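PDB 6W5G: BAT-2 beta-lactamase from Bacillus atrophaeus, which probably hydrolyses the amide bond of beta-lactam rings, as a class D serine beta-lactamase that contributes to antibiotic resistance. Local coordinates for residues I148-E153 and L173-F178; D47-L52 and E65-E70. All coordinates share one frame; numbering follows the deposited sequence. Where two conformers were deposited one is given.

Contact 1 of 2, residues I148-E153 and L173-F178; sequences ISYGNE and LEEKDF
Tyr150 of the loop meets Phe178 and Glu175 of helix 172-184. Tyr150 opens the YGN motif (Tyr150-Gly151-Asn152) of class D beta-lactamases. From CB the side chain leaves with CG anti to the backbone N (chi1 -167°), which carries the ring across to the helix. Along one edge, CE2 rests on a face of Phe178, offset toward the rim. Tyr150 CE2 lies 4.1 Å from both CG and CD2 of Phe178. The pair is T-shaped, with ring planes at 83°. At the tip, Tyr150 OH donates a hydrogen bond to a water at 2.7 Å, and the water lies in the plane of the Tyr150 ring. This water donates in turn to Glu175 OE1 at 2.9 Å, so it bridges phenol and carboxylate. There is no direct bond between them, since Tyr150 OH stays 3.8 Å from Glu175 OE2. The latter is taken by Thr77 OG1, two residues before the carboxylated Lys79.

Ile148 adds apolar cover, with its CD1 4.0 Å from Phe178 CE1. Gly151, with positive phi, is second in a type II' turn from Tyr150 to Glu153. Gly151 CA lies 3.9 Å from Glu174 OE1. That carboxylate is held through Ser171 N and by a salt bridge to Arg71.

The loop follows helix 138-147, which closes in a Schellman motif. Phe78 makes a second edge-to-face pair with Tyr150. Phe178 also packs on Pro81 and Leu84 of helix 81-88, while Glu175 lies against Trp226 and Val228 of strand 225-233 and Val241 of strand 236-244.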
# COMPACT_ATOMS: atom_id res chain seq x y z
N ILE A 148 13.91 3.01 7.65
CA ILE A 148 12.86 2.00 7.67
C ILE A 148 13.17 0.79 6.79
O ILE A 148 12.34 -0.11 6.69
CB ILE A 148 11.46 2.58 7.36
CG1 ILE A 148 11.37 3.05 5.91
CG2 ILE A 148 11.14 3.73 8.32
CD1 ILE A 148 9.93 3.31 5.43
N SER A 149 14.35 0.75 6.18
CA SER A 149 14.80 -0.38 5.36
C SER A 149 13.75 -0.77 4.32
O SER A 149 13.26 -1.90 4.28
CB SER A 149 15.19 -1.58 6.23
OG SER A 149 16.21 -1.24 7.15
N TYR A 150 13.40 0.19 3.45
CA TYR A 150 12.33 -0.01 2.48
C TYR A 150 12.91 -0.52 1.16
O TYR A 150 13.39 0.26 0.33
CB TYR A 150 11.55 1.29 2.27
CG TYR A 150 10.25 1.12 1.52
CD1 TYR A 150 10.21 1.22 0.13
CD2 TYR A 150 9.05 0.87 2.19
CE1 TYR A 150 9.01 1.06 -0.57
CE2 TYR A 150 7.85 0.72 1.50
CZ TYR A 150 7.84 0.82 0.12
OH TYR A 150 6.66 0.68 -0.58
N GLY A 151 12.85 -1.83 0.96
CA GLY A 151 13.29 -2.41 -0.29
C GLY A 151 14.75 -2.12 -0.58
O GLY A 151 15.60 -2.11 0.32
N ASN A 152 15.05 -1.86 -1.85
CA ASN A 152 16.42 -1.54 -2.23
C ASN A 152 16.81 -0.10 -1.92
O ASN A 152 17.96 0.27 -2.17
CB ASN A 152 16.69 -1.90 -3.70
CG ASN A 152 15.93 -1.03 -4.68
OD1 ASN A 152 15.21 -0.11 -4.29
ND2 ASN A 152 16.10 -1.30 -5.97
N GLU A 153 15.89 0.70 -1.38
CA GLU A 153 16.16 2.06 -0.94
C GLU A 153 16.65 2.97 -2.06
O GLU A 153 17.22 4.03 -1.79
CB GLU A 153 17.13 2.09 0.26
CG GLU A 153 16.69 1.23 1.43
CD GLU A 153 17.73 1.13 2.53
OE1 GLU A 153 18.67 1.96 2.55
OE2 GLU A 153 17.61 0.22 3.38
N LEU A 173 6.90 -9.79 0.08
CA LEU A 173 7.14 -10.12 1.48
C LEU A 173 7.66 -8.91 2.25
O LEU A 173 7.27 -8.69 3.40
CB LEU A 173 8.10 -11.30 1.61
CG LEU A 173 7.46 -12.67 1.34
CD1 LEU A 173 8.53 -13.72 1.06
CD2 LEU A 173 6.58 -13.09 2.51
N GLU A 174 8.53 -8.11 1.63
CA GLU A 174 9.01 -6.89 2.27
C GLU A 174 7.88 -5.88 2.46
O GLU A 174 7.85 -5.17 3.48
CB GLU A 174 10.16 -6.29 1.46
CG GLU A 174 11.44 -7.09 1.55
CD GLU A 174 12.53 -6.63 0.59
OE1 GLU A 174 12.23 -6.15 -0.53
OE2 GLU A 174 13.72 -6.77 0.94
N GLU A 175 6.95 -5.79 1.50
CA GLU A 175 5.77 -4.95 1.70
C GLU A 175 4.94 -5.44 2.87
O GLU A 175 4.45 -4.64 3.68
CB GLU A 175 4.93 -4.89 0.42
CG GLU A 175 5.56 -4.05 -0.70
CD GLU A 175 4.77 -2.79 -1.05
OE1 GLU A 175 3.98 -2.31 -0.20
OE2 GLU A 175 4.98 -2.27 -2.18
N LYS A 176 4.78 -6.77 3.00
CA LYS A 176 4.04 -7.31 4.13
C LYS A 176 4.70 -6.92 5.44
O LYS A 176 4.02 -6.52 6.39
CB LYS A 176 3.93 -8.83 4.01
CG LYS A 176 3.19 -9.52 5.16
CD LYS A 176 4.15 -9.99 6.26
CE LYS A 176 5.09 -11.06 5.77
NZ LYS A 176 6.01 -11.52 6.86
N ASP A 177 6.04 -7.04 5.50
CA ASP A 177 6.75 -6.66 6.72
C ASP A 177 6.57 -5.19 7.03
O ASP A 177 6.36 -4.82 8.19
CB ASP A 177 8.24 -6.99 6.59
CG ASP A 177 8.52 -8.47 6.61
OD1 ASP A 177 7.68 -9.24 7.13
OD2 ASP A 177 9.60 -8.87 6.13
N PHE A 178 6.64 -4.33 6.01
CA PHE A 178 6.45 -2.90 6.25
C PHE A 178 5.04 -2.62 6.77
O PHE A 178 4.87 -1.88 7.75
CB PHE A 178 6.72 -2.10 4.97
CG PHE A 178 6.23 -0.69 5.05
CD1 PHE A 178 6.90 0.25 5.83
CD2 PHE A 178 5.07 -0.32 4.39
CE1 PHE A 178 6.41 1.55 5.93
CE2 PHE A 178 4.58 0.97 4.49
CZ PHE A 178 5.25 1.90 5.25
O HOH W 1 4.30 0.44 0.75

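Contact 2 of 2, residues D47-L52 and E65-E70; sequences DGTFIL and ESRAKE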
# COMPACT_ATOMS: atom_id res chain seq x y z
N ASP A 47 -0.47 -14.67 -12.97
CA ASP A 47 0.85 -14.83 -12.36
C ASP A 47 0.85 -13.88 -11.16
O ASP A 47 1.01 -12.67 -11.33
CB ASP A 47 1.93 -14.45 -13.37
CG ASP A 47 3.33 -14.86 -12.94
OD1 ASP A 47 3.67 -14.71 -11.76
OD2 ASP A 47 4.10 -15.33 -13.81
N GLY A 48 0.64 -14.43 -9.96
CA GLY A 48 0.55 -13.57 -8.79
C GLY A 48 0.95 -14.28 -7.52
O GLY A 48 1.18 -15.49 -7.49
N THR A 49 1.02 -13.49 -6.45
CA THR A 49 1.32 -13.99 -5.12
C THR A 49 0.33 -13.38 -4.13
O THR A 49 -0.19 -12.28 -4.33
CB THR A 49 2.78 -13.69 -4.73
OG1 THR A 49 3.04 -14.19 -3.41
CG2 THR A 49 3.07 -12.19 -4.77
N PHE A 50 0.05 -14.14 -3.07
CA PHE A 50 -0.81 -13.69 -1.98
C PHE A 50 -0.15 -14.06 -0.66
O PHE A 50 0.29 -15.20 -0.47
CB PHE A 50 -2.21 -14.33 -2.05
CG PHE A 50 -3.13 -13.88 -0.95
CD1 PHE A 50 -3.59 -12.57 -0.92
CD2 PHE A 50 -3.51 -14.75 0.06
CE1 PHE A 50 -4.43 -12.13 0.10
CE2 PHE A 50 -4.36 -14.32 1.08
CZ PHE A 50 -4.82 -13.01 1.10
N ILE A 51 -0.09 -13.10 0.26
CA ILE A 51 0.47 -13.29 1.59
C ILE A 51 -0.58 -12.86 2.60
O ILE A 51 -1.14 -11.76 2.48
CB ILE A 51 1.75 -12.46 1.78
CG1 ILE A 51 2.79 -12.81 0.71
CG2 ILE A 51 2.31 -12.66 3.18
CD1 ILE A 51 3.64 -11.63 0.31
N LEU A 52 -0.86 -13.71 3.58
CA LEU A 52 -1.80 -13.38 4.65
C LEU A 52 -1.16 -13.72 5.99
O LEU A 52 -0.80 -14.87 6.23
CB LEU A 52 -3.12 -14.14 4.50
CG LEU A 52 -4.24 -13.73 5.46
CD1 LEU A 52 -4.71 -12.29 5.21
CD2 LEU A 52 -5.40 -14.70 5.36
N GLU A 65 5.55 -18.52 -3.45
CA GLU A 65 6.64 -17.95 -2.67
C GLU A 65 7.72 -17.35 -3.56
O GLU A 65 8.38 -16.38 -3.16
CB GLU A 65 7.22 -18.97 -1.71
CG GLU A 65 8.17 -18.32 -0.72
CD GLU A 65 8.63 -19.25 0.39
OE1 GLU A 65 8.29 -20.45 0.37
OE2 GLU A 65 9.34 -18.76 1.28
N SER A 66 7.93 -17.91 -4.76
CA SER A 66 8.95 -17.37 -5.65
C SER A 66 8.65 -15.92 -6.02
O SER A 66 9.53 -15.06 -5.98
CB SER A 66 9.06 -18.24 -6.90
OG SER A 66 9.53 -19.53 -6.58
N ARG A 67 7.40 -15.64 -6.39
CA ARG A 67 7.04 -14.27 -6.70
C ARG A 67 7.00 -13.40 -5.45
O ARG A 67 7.31 -12.20 -5.51
CB ARG A 67 5.70 -14.22 -7.44
CG ARG A 67 5.40 -12.87 -8.06
CD ARG A 67 4.13 -12.85 -8.88
NE ARG A 67 3.85 -11.46 -9.24
CZ ARG A 67 3.88 -10.95 -10.47
NH1 ARG A 67 3.66 -9.66 -10.63
NH2 ARG A 67 4.10 -11.72 -11.53
N ALA A 68 6.64 -13.99 -4.30
CA ALA A 68 6.59 -13.22 -3.06
C ALA A 68 7.95 -12.64 -2.70
O ALA A 68 8.03 -11.61 -2.02
CB ALA A 68 6.06 -14.09 -1.92
N LYS A 69 9.03 -13.31 -3.13
CA LYS A 69 10.39 -12.88 -2.83
C LYS A 69 10.98 -11.93 -3.88
O LYS A 69 12.07 -11.40 -3.67
CB LYS A 69 11.31 -14.10 -2.69
CG LYS A 69 11.03 -14.95 -1.47
CD LYS A 69 11.83 -16.24 -1.49
CE LYS A 69 11.68 -17.02 -0.19
NZ LYS A 69 12.58 -18.21 -0.16
N GLU A 70 10.28 -11.70 -4.99
CA GLU A 70 10.81 -10.94 -6.12
C GLU A 70 10.60 -9.45 -5.89
O GLU A 70 9.46 -8.99 -5.78
CB GLU A 70 10.07 -11.36 -7.38
CG GLU A 70 10.63 -10.84 -8.68
CD GLU A 70 10.01 -11.55 -9.88
OE1 GLU A 70 9.15 -12.45 -9.65
OE2 GLU A 70 10.37 -11.23 -11.03
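Asp47 and Arg67 form a salt bridge where the short helix 65-68 lies against strand 48-54 of the antiparallel sheet. The helix follows directly on the beta hairpin made by strands 48-54 and 59-63. Arg67 NH2 donates to Asp47 OD1 at 3.0 Å, with an N-H...O angle of 150°. The nitrogen approaches from above the carboxylate plane, and the two flat groups are turned 62° apart. Asp47 O sits over one face of the guanidinium, 3.2 Å from Arg67 NH2, but the angle is too poor for a hydrogen bond. Arg67 NE is bonded to Asn243 OD1 on the adjoining strand 236-244, so the guanidinium is gripped by Asp47 and by the neighbouring strand.

The arm of Arg67 is extended from CG to NE and runs along the start of the strand. Arg67 CD packs on Gly48 CA at 3.7 Å, and Arg67 CB meets Thr49 CB.

Thr49 faces the helix. OG1 is anti to the backbone N (chi1 -180°) and hydrogen-bonds to Tyr63 O, with Asn64 O a second acceptor sharing the same proton, which ties the strand to the hairpin's exit. The small Ala68 lets the helix come close, with the alpha carbons of Thr49 and Ala68 only 5.7 Å apart. Its methyl touches two strand side chains: Ala68 CB lies 3.4 Å from Thr49 OG1 and 4.1 Å from Ile51 CD1.

Helix 172-184 connects the two places. Contact 1 uses the side of it that carries Glu174, Glu175 and Phe178. Contact 2 meets it through Leu173 and Lys176: Leu173 N probably bonds to Ala68 O, and Lys176 CG packs on Ile51 CG2. Contact 1 lies nearer the middle of the chain but is only partly buried, and it joins a loop to a helix. Its chemistry is aromatic, with a water as the polar bridge. Contact 2 lies farther out and sets a short helix on the sheet. Its packing is buried, but it has a direct salt bridge at its exposed end.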